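Local coordinates for sensor protein (Bacteroides thetaiotaomicron, PDB 2X7X), which binds beta-D-fructose through the periplasmic sensor domain present here and probably relays the signal as a hybrid two-component histidine kinase, at residues D25-E30 with D250-L255; I67-E72 with L92-I97; V132-L137 with I177-M182; T242-T247 with A274-T279. All coordinates share one frame; numbering follows the deposited sequence.

Overall arrangement
All four contacts are largely buried in a two-lobed periplasmic binding protein fold with fructose between the lobes. Interactions 1 and 2 belong to the lobe of the parallel sheet, where Val252 packs on Ile67 and Val93. Interactions 3 and 4 share the mixed sheet, one laying a helix on a strand, the other adding its antiparallel edge strand. Interaction 2 is polar at its sugar-binding end, whereas interaction 3 is apolar and has no hydrogen bond between its segments. Interactions 1 and 4 also touch the second subunit, and Glu26 and Thr247 join them. Tyr245 of interaction 4 meets Asp94 of interaction 2, and both contacts also touch the fructose.

Interaction 1: residues D25-E30 with D250-L255; sequences DEILRE and DKVLQL
Ile27 and Glu30 pack against Asp250 and Leu253 in a helix-helix contact of the N-terminal lobe of a periplasmic binding protein fold, beside its parallel sheet. The short helix axes come within 8.1 Å and cross at -50°. Sheet residues lie beneath: Ile27 touches Val39, and Val252 touches Val93 and Ile106. The sheet-facing part of the contact is apolar, with Ile27 CG2 lying 4.2 Å from Leu253 CD1. Leu253 sends its other methyl, CD2, against the backbone of the first helix, 3.4 Å from Glu30 C, and also meets Glu30 CB at 3.8 Å. The polar part belongs to Glu30, whose chain bends at CD (chi2 70°). Its OE1 rests 3.3 Å from Asp250 CB, while the two carboxylate planes stand 60° apart. Glu30 OE1 and Asp250 OD1 are 4.7 Å apart, a repulsion probably eased by Lys297 of the second subunit, which forms a salt bridge with Glu30 and a long, weak ion pair with Asp250. An alanine in place of Glu30 would probably leave that lysine without its stronger mate and open a gap beside Asp250 CB. Glu26 bonds through OE2 to Thr247 and to the backbone of Gly249, just before the second segment, and its CB lies 4.0 Å from Asp250 N.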
loop_
_atom_site.group_PDB
_atom_site.type_symbol
_atom_site.label_atom_id
_atom_site.label_comp_id
_atom_site.label_asym_id
_atom_site.label_seq_id
_atom_site.Cartn_x
_atom_site.Cartn_y
_atom_site.Cartn_z
ATOM N N ASP A 25 -4.904 6.910 17.614
ATOM C CA ASP A 25 -5.603 5.646 17.391
ATOM C C ASP A 25 -4.652 4.477 17.263
ATOM O O ASP A 25 -4.992 3.376 17.670
ATOM C CB ASP A 25 -6.470 5.699 16.132
ATOM C CG ASP A 25 -7.649 6.649 16.257
ATOM O OD1 ASP A 25 -8.341 6.827 15.235
ATOM O OD2 ASP A 25 -7.888 7.226 17.346
ATOM N N GLU A 26 -3.473 4.705 16.691
ATOM C CA GLU A 26 -2.465 3.643 16.557
ATOM C C GLU A 26 -1.856 3.265 17.906
ATOM O O GLU A 26 -1.445 2.127 18.107
ATOM C CB GLU A 26 -1.350 4.046 15.579
ATOM C CG GLU A 26 -1.594 3.693 14.117
ATOM C CD GLU A 26 -0.644 4.398 13.143
ATOM O OE1 GLU A 26 -0.660 4.044 11.950
ATOM O OE2 GLU A 26 0.120 5.302 13.545
ATOM N N ILE A 27 -1.789 4.235 18.812
ATOM C CA ILE A 27 -1.220 4.029 20.138
ATOM C C ILE A 27 -2.214 3.237 20.985
ATOM O O ILE A 27 -1.900 2.139 21.457
ATOM C CB ILE A 27 -0.848 5.376 20.811
ATOM C CG1 ILE A 27 0.378 5.984 20.128
ATOM C CG2 ILE A 27 -0.596 5.193 22.307
ATOM C CD1 ILE A 27 0.492 7.490 20.309
ATOM N N LEU A 28 -3.412 3.796 21.142
ATOM C CA LEU A 28 -4.519 3.120 21.811
ATOM C C LEU A 28 -4.734 1.687 21.292
ATOM O O LEU A 28 -4.953 0.767 22.083
ATOM C CB LEU A 28 -5.812 3.941 21.685
ATOM C CG LEU A 28 -5.809 5.383 22.204
ATOM C CD1 LEU A 28 -7.030 6.141 21.708
ATOM C CD2 LEU A 28 -5.728 5.446 23.724
ATOM N N ARG A 29 -4.655 1.494 19.976
ATOM C CA ARG A 29 -4.856 0.167 19.396
ATOM C C ARG A 29 -3.772 -0.801 19.860
ATOM O O ARG A 29 -4.042 -1.985 20.094
ATOM C CB ARG A 29 -4.905 0.223 17.869
ATOM C CG ARG A 29 -5.231 -1.119 17.221
ATOM C CD ARG A 29 -4.986 -1.142 15.712
ATOM N NE ARG A 29 -5.823 -0.159 15.037
ATOM C CZ ARG A 29 -5.356 0.824 14.275
ATOM N NH1 ARG A 29 -6.207 1.676 13.720
ATOM N NH2 ARG A 29 -4.046 0.946 14.057
ATOM N N GLU A 30 -2.548 -0.301 19.998
ATOM C CA GLU A 30 -1.448 -1.134 20.470
ATOM C C GLU A 30 -1.529 -1.361 21.988
ATOM O O GLU A 30 -0.991 -2.346 22.499
ATOM C CB GLU A 30 -0.099 -0.528 20.071
ATOM C CG GLU A 30 1.082 -1.492 20.129
ATOM C CD GLU A 30 1.030 -2.550 19.051
ATOM O OE1 GLU A 30 0.361 -2.327 18.011
ATOM O OE2 GLU A 30 1.656 -3.615 19.245
ATOM N N ASP A 250 2.061 2.441 16.778
ATOM C CA ASP A 250 2.421 1.155 17.368
ATOM C C ASP A 250 3.884 1.061 17.832
ATOM O O ASP A 250 4.163 0.517 18.906
ATOM C CB ASP A 250 2.099 0.006 16.403
ATOM C CG ASP A 250 2.921 0.055 15.132
ATOM O OD1 ASP A 250 3.424 -1.018 14.715
ATOM O OD2 ASP A 250 3.058 1.163 14.557
ATOM N N LYS A 251 4.809 1.581 17.026
ATOM C CA LYS A 251 6.229 1.538 17.371
ATOM C C LYS A 251 6.548 2.494 18.519
ATOM O O LYS A 251 7.549 2.319 19.215
ATOM C CB LYS A 251 7.111 1.829 16.152
ATOM C CG LYS A 251 7.292 0.646 15.184
ATOM C CD LYS A 251 8.390 0.956 14.158
ATOM C CE LYS A 251 8.301 0.067 12.914
ATOM N NZ LYS A 251 8.834 -1.293 13.176
ATOM N N VAL A 252 5.692 3.499 18.703
ATOM C CA VAL A 252 5.817 4.444 19.807
ATOM C C VAL A 252 5.491 3.737 21.108
ATOM O O VAL A 252 6.246 3.839 22.068
ATOM C CB VAL A 252 4.897 5.678 19.628
ATOM C CG1 VAL A 252 4.801 6.492 20.909
ATOM C CG2 VAL A 252 5.400 6.551 18.506
ATOM N N LEU A 253 4.377 3.010 21.136
ATOM C CA LEU A 253 4.002 2.267 22.329
ATOM C C LEU A 253 4.961 1.125 22.669
ATOM O O LEU A 253 5.256 0.903 23.845
ATOM C CB LEU A 253 2.573 1.748 22.246
ATOM C CG LEU A 253 2.037 1.375 23.639
ATOM C CD1 LEU A 253 1.889 2.609 24.538
ATOM C CD2 LEU A 253 0.730 0.644 23.544
ATOM N N GLN A 254 5.444 0.409 21.656
ATOM C CA GLN A 254 6.415 -0.654 21.877
ATOM C C GLN A 254 7.651 -0.125 22.575
ATOM O O GLN A 254 8.270 -0.825 23.380
ATOM C CB GLN A 254 6.813 -1.322 20.567
ATOM C CG GLN A 254 6.211 -2.701 20.368
ATOM C CD GLN A 254 5.487 -2.820 19.038
ATOM O OE1 GLN A 254 4.256 -2.754 18.992
ATOM N NE2 GLN A 254 6.244 -2.967 17.948
ATOM N N LEU A 255 8.002 1.115 22.260
ATOM C CA LEU A 255 9.130 1.782 22.880
ATOM C C LEU A 255 8.804 2.065 24.343
ATOM O O LEU A 255 9.599 1.748 25.225
ATOM C CB LEU A 255 9.452 3.075 22.126
ATOM C CG LEU A 255 10.659 3.937 22.501
ATOM C CD1 LEU A 255 11.975 3.165 22.401
ATOM C CD2 LEU A 255 10.686 5.172 21.604
#

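Interaction 2: residues I67-E72 with L92-I97; sequences IISANE and LVDRKI. With FRU (beta-D-fructofuranose), chain E.
Arg95 runs alongside Ala70 and Asn71 to place its guanidinium between the loop after strand 65-68 and the bound fructose. Its chain is extended from CG to NE (chi3 -177°), and NE donates a nearly straight bond (165°) of 2.9 Å to fructose O6. NH2 reaches the ring oxygen O5 at 3.3 Å. On the protein side, NH1 gives a bond of 3.1 Å to Asn71 O, meeting a carbonyl lone pair close to the guanidinium plane. Edge bonds to the sugar and to Asn71 O would hold the guanidinium against turning. The same fructose O6 donates to Asp94 OD1 at 2.6 Å. Asp94 is steadied in turn by Ser69 OG, which donates to OD2 at 3.2 Å from the anti side and 35° out of the carboxylate plane. Arg20 and Tyr245 also bind this carboxylate.

Behind the pocket, one water accepts from Ala70 N and donates to Ile68 O and Arg95 O, tying the two segments together; a second bridges Ala70 O and Lys96 O. Farther back is a beta-alpha-beta unit in which helix 73-85 links the two parallel strands. Val93 N bonds to Ile68 O at 3.0 Å, Ile68 CG2 lies beside Leu92 CD2, and Ile67 CG2 meets Val93 CG2 at 3.6 Å. The ligand site therefore sits at the C-terminal ends of these strands. There fructose O6 donates a hydrogen bond to Asp94 and accepts one from Arg95, so this pair of residues uses both capacities of a single hydroxyl.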
loop_
_atom_site.group_PDB
_atom_site.type_symbol
_atom_site.label_atom_id
_atom_site.label_comp_id
_atom_site.label_asym_id
_atom_site.label_seq_id
_atom_site.Cartn_x
_atom_site.Cartn_y
_atom_site.Cartn_z
ATOM N N ILE A 67 4.865 10.608 26.811
ATOM C CA ILE A 67 5.101 10.763 25.377
ATOM C C ILE A 67 4.715 12.180 24.975
ATOM O O ILE A 67 3.561 12.587 25.127
ATOM C CB ILE A 67 4.307 9.727 24.532
ATOM C CG1 ILE A 67 4.796 8.306 24.801
ATOM C CG2 ILE A 67 4.463 10.002 23.043
ATOM C CD1 ILE A 67 3.780 7.252 24.426
ATOM N N ILE A 68 5.687 12.930 24.466
ATOM C CA ILE A 68 5.435 14.309 24.044
ATOM C C ILE A 68 5.965 14.633 22.646
ATOM O O ILE A 68 7.036 14.173 22.236
ATOM C CB ILE A 68 5.985 15.358 25.077
ATOM C CG1 ILE A 68 5.609 16.780 24.656
ATOM C CG2 ILE A 68 7.486 15.241 25.229
ATOM C CD1 ILE A 68 6.024 17.854 25.613
ATOM N N SER A 69 5.194 15.447 21.935
ATOM C CA SER A 69 5.631 16.085 20.704
ATOM C C SER A 69 5.718 17.601 20.928
ATOM O O SER A 69 4.696 18.292 20.948
ATOM C CB SER A 69 4.671 15.737 19.565
ATOM O OG SER A 69 4.767 16.698 18.523
ATOM N N ALA A 70 6.943 18.110 21.081
ATOM C CA ALA A 70 7.193 19.500 21.517
ATOM C C ALA A 70 6.808 20.597 20.512
ATOM O O ALA A 70 7.482 20.783 19.499
ATOM C CB ALA A 70 8.651 19.652 21.945
ATOM N N ASN A 71 5.748 21.342 20.831
ATOM C CA ASN A 71 5.151 22.351 19.933
ATOM C C ASN A 71 6.149 23.279 19.259
ATOM O O ASN A 71 6.108 23.473 18.047
ATOM C CB ASN A 71 4.101 23.180 20.669
ATOM C CG ASN A 71 3.372 24.145 19.754
ATOM O OD1 ASN A 71 2.656 23.732 18.854
ATOM N ND2 ASN A 71 3.536 25.434 19.995
ATOM N N GLU A 72 7.014 23.877 20.066
ATOM C CA GLU A 72 8.161 24.611 19.581
ATOM C C GLU A 72 9.310 24.130 20.435
ATOM O O GLU A 72 9.090 23.729 21.570
ATOM C CB GLU A 72 7.961 26.114 19.730
ATOM C CG GLU A 72 6.705 26.618 19.049
ATOM C CD GLU A 72 6.699 28.109 18.818
ATOM O OE1 GLU A 72 5.767 28.779 19.306
ATOM O OE2 GLU A 72 7.620 28.617 18.142
ATOM N N LEU A 92 10.296 11.502 23.253
ATOM C CA LEU A 92 10.067 12.526 22.259
ATOM C C LEU A 92 9.655 11.876 20.952
ATOM O O LEU A 92 10.352 10.988 20.438
ATOM C CB LEU A 92 11.321 13.383 22.053
ATOM C CG LEU A 92 11.917 14.125 23.256
ATOM C CD1 LEU A 92 13.141 14.850 22.802
ATOM C CD2 LEU A 92 10.937 15.097 23.901
ATOM N N VAL A 93 8.511 12.315 20.429
ATOM C CA VAL A 93 8.051 11.894 19.111
ATOM C C VAL A 93 8.020 13.062 18.132
ATOM O O VAL A 93 7.554 14.160 18.482
ATOM C CB VAL A 93 6.632 11.263 19.155
ATOM C CG1 VAL A 93 6.287 10.695 17.796
ATOM C CG2 VAL A 93 6.583 10.152 20.154
ATOM N N ASP A 94 8.501 12.812 16.909
ATOM C CA ASP A 94 8.273 13.713 15.765
ATOM C C ASP A 94 8.967 15.080 15.924
ATOM O O ASP A 94 9.906 15.375 15.194
ATOM C CB ASP A 94 6.753 13.792 15.440
ATOM C CG ASP A 94 6.309 15.145 14.920
ATOM O OD1 ASP A 94 6.863 15.633 13.914
ATOM O OD2 ASP A 94 5.372 15.727 15.501
ATOM N N ARG A 95 8.526 15.902 16.868
ATOM C CA ARG A 95 9.213 17.157 17.145
ATOM C C ARG A 95 10.209 16.979 18.280
ATOM O O ARG A 95 10.041 16.093 19.110
ATOM C CB ARG A 95 8.219 18.247 17.477
ATOM C CG ARG A 95 7.153 18.348 16.449
ATOM C CD ARG A 95 6.448 19.672 16.484
ATOM N NE ARG A 95 5.371 19.657 15.499
ATOM C CZ ARG A 95 4.427 20.579 15.400
ATOM N NH1 ARG A 95 4.389 21.627 16.225
ATOM N NH2 ARG A 95 3.508 20.437 14.472
ATOM N N LYS A 96 11.251 17.806 18.291
ATOM C CA LYS A 96 12.362 17.675 19.246
ATOM C C LYS A 96 12.438 18.877 20.202
ATOM O O LYS A 96 11.756 19.889 20.013
ATOM C CB LYS A 96 13.711 17.613 18.510
ATOM C CG LYS A 96 14.013 16.407 17.633
ATOM C CD LYS A 96 15.156 16.818 16.701
ATOM C CE LYS A 96 15.617 15.724 15.777
ATOM N NZ LYS A 96 16.516 16.272 14.703
ATOM N N ILE A 97 13.305 18.758 21.207
ATOM C CA ILE A 97 13.677 19.878 22.069
ATOM C C ILE A 97 15.150 20.207 21.844
ATOM O O ILE A 97 15.777 19.671 20.923
ATOM C CB ILE A 97 13.385 19.601 23.563
ATOM C CG1 ILE A 97 14.101 18.338 24.041
ATOM C CG2 ILE A 97 11.884 19.509 23.807
ATOM C CD1 ILE A 97 14.104 18.157 25.546
HETATM C C1 FRU E . 0.570 17.141 12.391
HETATM C C2 FRU E . 1.562 17.991 11.619
HETATM C C3 FRU E . 1.911 17.380 10.265
HETATM C C4 FRU E . 3.392 17.683 10.150
HETATM C C5 FRU E . 3.847 17.462 11.586
HETATM C C6 FRU E . 5.143 18.170 11.976
HETATM O O1 FRU E . 0.011 17.905 13.457
HETATM O O2 FRU E . 1.030 19.314 11.499
HETATM O O3 FRU E . 1.121 17.911 9.190
HETATM O O4 FRU E . 4.062 16.840 9.206
HETATM O O5 FRU E . 2.781 18.033 12.351
HETATM O O6 FRU E . 5.521 17.777 13.311
HETATM O O HOH W 1 8.886 16.187 21.438
HETATM O O HOH W 2 9.888 21.280 18.163
#

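Interaction 3: residues V132-L137 with I177-M182; sequences VELTGL and IEMDSM
Val132 meets two methionines of the helix segment 177-182, which lies over the strand segment 132-137 in the C-terminal lobe of the periplasmic binding protein fold. The strand and helix run nearly antiparallel, at 162°, with their short axes 9.9 Å apart. Met182, extended beyond CG, slides past Val132 in the opposite direction and sets SD 3.7 Å from Val132 CB. Met179 instead crosses Val132 at about a right angle, its chain bent at chi2 (63°), which turns SD to within 4.1 Å of Val132 CG2. Glu133 turns its side chain away from the helix, toward His147 and His195, leaving its backbone O 3.8 Å from Met182 CE. Leu134 points back to the helix. Its CD2 lies 4.0 Å from Met182 CE. On Glu178 the same Leu134 CD2 meets OE1 at 3.6 Å. Val192 of the neighbouring strand touches Val132, Leu134 and Met179, and helix 199-209 adds Ala203 and Ala206 around them. No hydrogen bond joins the two segments: their contact rests on packing of thioether and aliphatic groups, with the Glu178 side chain sliding past Leu134, and not on directional polar bonds.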
loop_
_atom_site.group_PDB
_atom_site.type_symbol
_atom_site.label_atom_id
_atom_site.label_comp_id
_atom_site.label_asym_id
_atom_site.label_seq_id
_atom_site.Cartn_x
_atom_site.Cartn_y
_atom_site.Cartn_z
ATOM N N VAL A 132 8.418 29.065 -4.266
ATOM C CA VAL A 132 8.002 29.701 -3.021
ATOM C C VAL A 132 7.824 28.620 -1.943
ATOM O O VAL A 132 7.402 27.497 -2.263
ATOM C CB VAL A 132 6.743 30.607 -3.196
ATOM C CG1 VAL A 132 7.055 31.766 -4.118
ATOM C CG2 VAL A 132 5.543 29.833 -3.739
ATOM N N GLU A 133 8.166 28.953 -0.691
ATOM C CA GLU A 133 8.091 28.030 0.453
ATOM C C GLU A 133 7.093 28.507 1.484
ATOM O O GLU A 133 7.103 29.662 1.873
ATOM C CB GLU A 133 9.457 27.873 1.129
ATOM C CG GLU A 133 9.522 26.778 2.199
ATOM C CD GLU A 133 10.902 26.614 2.843
ATOM O OE1 GLU A 133 11.702 27.572 2.838
ATOM O OE2 GLU A 133 11.192 25.530 3.394
ATOM N N LEU A 134 6.233 27.600 1.930
ATOM C CA LEU A 134 5.282 27.870 2.996
ATOM C C LEU A 134 5.566 26.900 4.147
ATOM O O LEU A 134 5.316 25.700 4.061
ATOM C CB LEU A 134 3.848 27.754 2.462
ATOM C CG LEU A 134 3.446 28.770 1.368
ATOM C CD1 LEU A 134 2.288 28.295 0.502
ATOM C CD2 LEU A 134 3.101 30.127 1.951
ATOM N N THR A 135 6.109 27.431 5.228
ATOM C CA THR A 135 6.656 26.593 6.301
ATOM C C THR A 135 5.650 26.289 7.408
ATOM O O THR A 135 4.646 26.982 7.569
ATOM C CB THR A 135 7.912 27.266 6.945
ATOM O OG1 THR A 135 7.517 28.246 7.916
ATOM C CG2 THR A 135 8.748 27.949 5.890
ATOM N N GLY A 136 5.945 25.264 8.195
ATOM C CA GLY A 136 5.268 25.065 9.485
ATOM C C GLY A 136 5.722 26.121 10.472
ATOM O O GLY A 136 6.576 26.954 10.158
ATOM N N LEU A 137 5.141 26.085 11.664
ATOM C CA LEU A 137 5.480 27.017 12.742
ATOM C C LEU A 137 6.992 27.116 12.891
ATOM O O LEU A 137 7.657 26.110 13.146
ATOM C CB LEU A 137 4.843 26.531 14.048
ATOM C CG LEU A 137 4.757 27.471 15.260
ATOM C CD1 LEU A 137 4.060 28.786 14.953
ATOM C CD2 LEU A 137 4.029 26.743 16.397
ATOM N N ILE A 177 -3.724 32.945 2.542
ATOM C CA ILE A 177 -3.392 34.360 2.586
ATOM C C ILE A 177 -1.980 34.574 2.081
ATOM O O ILE A 177 -1.756 35.368 1.183
ATOM C CB ILE A 177 -3.543 34.938 4.005
ATOM C CG1 ILE A 177 -4.983 34.749 4.498
ATOM C CG2 ILE A 177 -3.101 36.411 4.061
ATOM C CD1 ILE A 177 -6.015 35.376 3.595
ATOM N N GLU A 178 -1.026 33.848 2.645
ATOM C CA GLU A 178 0.377 34.047 2.261
ATOM C C GLU A 178 0.611 33.786 0.768
ATOM O O GLU A 178 1.304 34.568 0.107
ATOM C CB GLU A 178 1.302 33.219 3.142
ATOM C CG GLU A 178 1.366 33.731 4.555
ATOM C CD GLU A 178 1.742 32.655 5.544
ATOM O OE1 GLU A 178 2.009 31.511 5.110
ATOM O OE2 GLU A 178 1.767 32.944 6.765
ATOM N N MET A 179 0.004 32.721 0.232
ATOM C CA MET A 179 0.113 32.426 -1.201
ATOM C C MET A 179 -0.486 33.549 -2.065
ATOM O O MET A 179 0.037 33.842 -3.149
ATOM C CB MET A 179 -0.518 31.076 -1.541
ATOM C CG MET A 179 -0.235 30.581 -2.943
ATOM S SD MET A 179 1.524 30.264 -3.284
ATOM C CE MET A 179 1.524 30.320 -5.076
ATOM N N ASP A 180 -1.575 34.162 -1.586
ATOM C CA ASP A 180 -2.189 35.306 -2.248
ATOM C C ASP A 180 -1.173 36.396 -2.393
ATOM O O ASP A 180 -0.994 36.945 -3.471
ATOM C CB ASP A 180 -3.328 35.865 -1.420
ATOM C CG ASP A 180 -4.667 35.327 -1.822
ATOM O OD1 ASP A 180 -4.746 34.420 -2.671
ATOM O OD2 ASP A 180 -5.664 35.817 -1.273
ATOM N N SER A 181 -0.500 36.709 -1.294
ATOM C CA SER A 181 0.508 37.750 -1.300
ATOM C C SER A 181 1.637 37.418 -2.286
ATOM O O SER A 181 2.113 38.299 -2.995
ATOM C CB SER A 181 1.041 37.985 0.118
ATOM O OG SER A 181 2.087 38.941 0.113
ATOM N N MET A 182 2.043 36.152 -2.343
ATOM C CA MET A 182 3.124 35.737 -3.240
ATOM C C MET A 182 2.749 35.839 -4.727
ATOM O O MET A 182 3.545 36.335 -5.540
ATOM C CB MET A 182 3.624 34.336 -2.887
ATOM C CG MET A 182 4.367 34.268 -1.575
ATOM S SD MET A 182 4.557 32.581 -0.970
ATOM C CE MET A 182 5.611 32.850 0.446
#

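Interaction 4: residues T242-T247 with A274-T279; sequences TFIYPT and AVVDRT. With FRU (beta-D-fructofuranose), chain E; PO4 (phosphate ion), chain D.
Ala274 begins the pairing of strand 275-277 with strand 241-244, accepting at its O a bond from Ile244 N of 2.9 Å and 172°. Its CB lies 4.3 Å from Ile244 CD1. Val275 faces Phe243 in an antiparallel non-hydrogen-bonded pair. With CG2 anti to the backbone N, this methyl sits over one face of the phenylalanine ring, offset toward the rim, in a CH-pi contact 3.9 Å from the ring centroid. An alanine in place of Phe243 would probably leave Val275 CG2 without its aromatic partner and open a gap toward Val117 of helix 110-124. Val275 N turns away from the pair and donates to a phosphate ion, probably from the crystallisation liquor. Val276 forms the hydrogen-bonded pair with Thr242: Val276 N donates to Thr242 O at 2.7 Å, and Thr242 N to Val276 O at 2.9 Å. On this face the Val276 and Ile244 side chains cross at about a right angle, Val276 CG2 3.9 Å from Ile244 CG1, and Met284 of helix 281-304 touches both residues. Thr242 OG1 bonds to Asp197, while past the ladder Tyr245 lies against fructose O4 as the chain passes between the lobes. The strand thus adds an antiparallel edge to an otherwise parallel sheet, joined by backbone bonds, with Phe243 and Val275 packed on one face and Val276 beside Thr242 on the other.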
loop_
_atom_site.group_PDB
_atom_site.type_symbol
_atom_site.label_atom_id
_atom_site.label_comp_id
_atom_site.label_asym_id
_atom_site.label_seq_id
_atom_site.Cartn_x
_atom_site.Cartn_y
_atom_site.Cartn_z
ATOM N N THR A 242 3.976 14.280 -2.658
ATOM C CA THR A 242 4.040 14.467 -1.219
ATOM C C THR A 242 4.892 13.362 -0.600
ATOM O O THR A 242 5.080 12.311 -1.200
ATOM C CB THR A 242 2.637 14.570 -0.574
ATOM O OG1 THR A 242 2.777 14.876 0.820
ATOM C CG2 THR A 242 1.834 13.270 -0.764
ATOM N N PHE A 243 5.444 13.621 0.577
ATOM C CA PHE A 243 6.363 12.672 1.209
ATOM C C PHE A 243 5.748 12.069 2.439
ATOM O O PHE A 243 5.093 12.771 3.214
ATOM C CB PHE A 243 7.702 13.344 1.525
ATOM C CG PHE A 243 8.530 13.579 0.314
ATOM C CD1 PHE A 243 9.508 12.663 -0.055
ATOM C CD2 PHE A 243 8.278 14.677 -0.510
ATOM C CE1 PHE A 243 10.264 12.864 -1.206
ATOM C CE2 PHE A 243 9.008 14.894 -1.657
ATOM C CZ PHE A 243 10.012 13.996 -2.010
ATOM N N ILE A 244 5.924 10.763 2.595
ATOM C CA ILE A 244 5.390 10.049 3.741
ATOM C C ILE A 244 6.022 10.573 5.013
ATOM O O ILE A 244 7.238 10.500 5.180
ATOM C CB ILE A 244 5.629 8.527 3.626
ATOM C CG1 ILE A 244 4.723 7.937 2.530
ATOM C CG2 ILE A 244 5.416 7.834 4.985
ATOM C CD1 ILE A 244 4.778 6.424 2.420
ATOM N N TYR A 245 5.207 11.149 5.888
ATOM C CA TYR A 245 5.656 11.468 7.233
ATOM C C TYR A 245 4.942 10.522 8.185
ATOM O O TYR A 245 3.772 10.744 8.543
ATOM C CB TYR A 245 5.412 12.933 7.593
ATOM C CG TYR A 245 6.148 13.357 8.848
ATOM C CD1 TYR A 245 7.545 13.229 8.937
ATOM C CD2 TYR A 245 5.465 13.870 9.944
ATOM C CE1 TYR A 245 8.244 13.612 10.089
ATOM C CE2 TYR A 245 6.150 14.256 11.098
ATOM C CZ TYR A 245 7.541 14.125 11.162
ATOM O OH TYR A 245 8.243 14.507 12.289
ATOM N N PRO A 246 5.629 9.440 8.570
ATOM C CA PRO A 246 4.957 8.295 9.206
ATOM C C PRO A 246 4.578 8.543 10.655
ATOM O O PRO A 246 5.339 9.149 11.417
ATOM C CB PRO A 246 5.987 7.165 9.099
ATOM C CG PRO A 246 7.325 7.867 9.051
ATOM C CD PRO A 246 7.076 9.223 8.399
ATOM N N THR A 247 3.385 8.079 11.004
ATOM C CA THR A 247 2.830 8.213 12.339
ATOM C C THR A 247 3.372 7.101 13.243
ATOM O O THR A 247 3.854 7.383 14.340
ATOM C CB THR A 247 1.296 8.180 12.303
ATOM O OG1 THR A 247 0.864 7.012 11.606
ATOM C CG2 THR A 247 0.739 9.398 11.583
ATOM N N ALA A 274 9.143 8.208 2.017
ATOM C CA ALA A 274 9.130 7.884 0.588
ATOM C C ALA A 274 8.293 8.929 -0.122
ATOM O O ALA A 274 7.373 9.506 0.466
ATOM C CB ALA A 274 8.560 6.501 0.339
ATOM N N VAL A 275 8.623 9.179 -1.382
ATOM C CA VAL A 275 7.835 10.067 -2.204
ATOM C C VAL A 275 6.570 9.339 -2.676
ATOM O O VAL A 275 6.591 8.130 -2.949
ATOM C CB VAL A 275 8.658 10.599 -3.403
ATOM C CG1 VAL A 275 8.838 9.526 -4.492
ATOM C CG2 VAL A 275 8.035 11.857 -3.976
ATOM N N VAL A 276 5.476 10.090 -2.745
ATOM C CA VAL A 276 4.223 9.617 -3.293
ATOM C C VAL A 276 3.789 10.582 -4.371
ATOM O O VAL A 276 3.639 11.767 -4.113
ATOM C CB VAL A 276 3.125 9.560 -2.221
ATOM C CG1 VAL A 276 1.768 9.189 -2.839
ATOM C CG2 VAL A 276 3.502 8.591 -1.109
ATOM N N ASP A 277 3.560 10.074 -5.573
ATOM C CA ASP A 277 3.171 10.910 -6.701
ATOM C C ASP A 277 2.341 10.102 -7.691
ATOM O O ASP A 277 1.949 8.966 -7.388
ATOM C CB ASP A 277 4.409 11.526 -7.365
ATOM C CG ASP A 277 5.433 10.488 -7.789
ATOM O OD1 ASP A 277 5.109 9.288 -7.890
ATOM O OD2 ASP A 277 6.585 10.875 -8.056
ATOM N N ARG A 278 2.079 10.674 -8.867
ATOM C CA ARG A 278 1.235 10.014 -9.869
ATOM C C ARG A 278 1.647 8.576 -10.185
ATOM O O ARG A 278 0.800 7.706 -10.287
ATOM C CB ARG A 278 1.099 10.859 -11.147
ATOM C CG ARG A 278 -0.140 11.813 -11.101
ATOM C CD ARG A 278 -0.115 12.977 -12.146
ATOM N N THR A 279 2.942 8.323 -10.291
ATOM C CA THR A 279 3.426 6.997 -10.663
ATOM C C THR A 279 3.106 5.904 -9.621
ATOM O O THR A 279 2.984 4.734 -9.986
ATOM C CB THR A 279 4.961 7.004 -11.018
ATOM O OG1 THR A 279 5.743 6.809 -9.832
ATOM C CG2 THR A 279 5.390 8.348 -11.668
HETATM C C1 FRU E . 0.570 17.141 12.391
HETATM C C2 FRU E . 1.562 17.991 11.619
HETATM C C3 FRU E . 1.911 17.380 10.265
HETATM C C4 FRU E . 3.392 17.683 10.150
HETATM C C5 FRU E . 3.847 17.462 11.586
HETATM C C6 FRU E . 5.143 18.170 11.976
HETATM O O1 FRU E . 0.011 17.905 13.457
HETATM O O2 FRU E . 1.030 19.314 11.499
HETATM O O3 FRU E . 1.121 17.911 9.190
HETATM O O4 FRU E . 4.062 16.840 9.206
HETATM O O5 FRU E . 2.781 18.033 12.351
HETATM O O6 FRU E . 5.521 17.777 13.311
HETATM P P PO4 D . 11.657 6.886 -2.473
HETATM O O1 PO4 D . 13.137 7.042 -2.726
HETATM O O2 PO4 D . 11.007 6.228 -3.665
HETATM O O3 PO4 D . 11.444 5.998 -1.282
HETATM O O4 PO4 D . 11.042 8.239 -2.210
#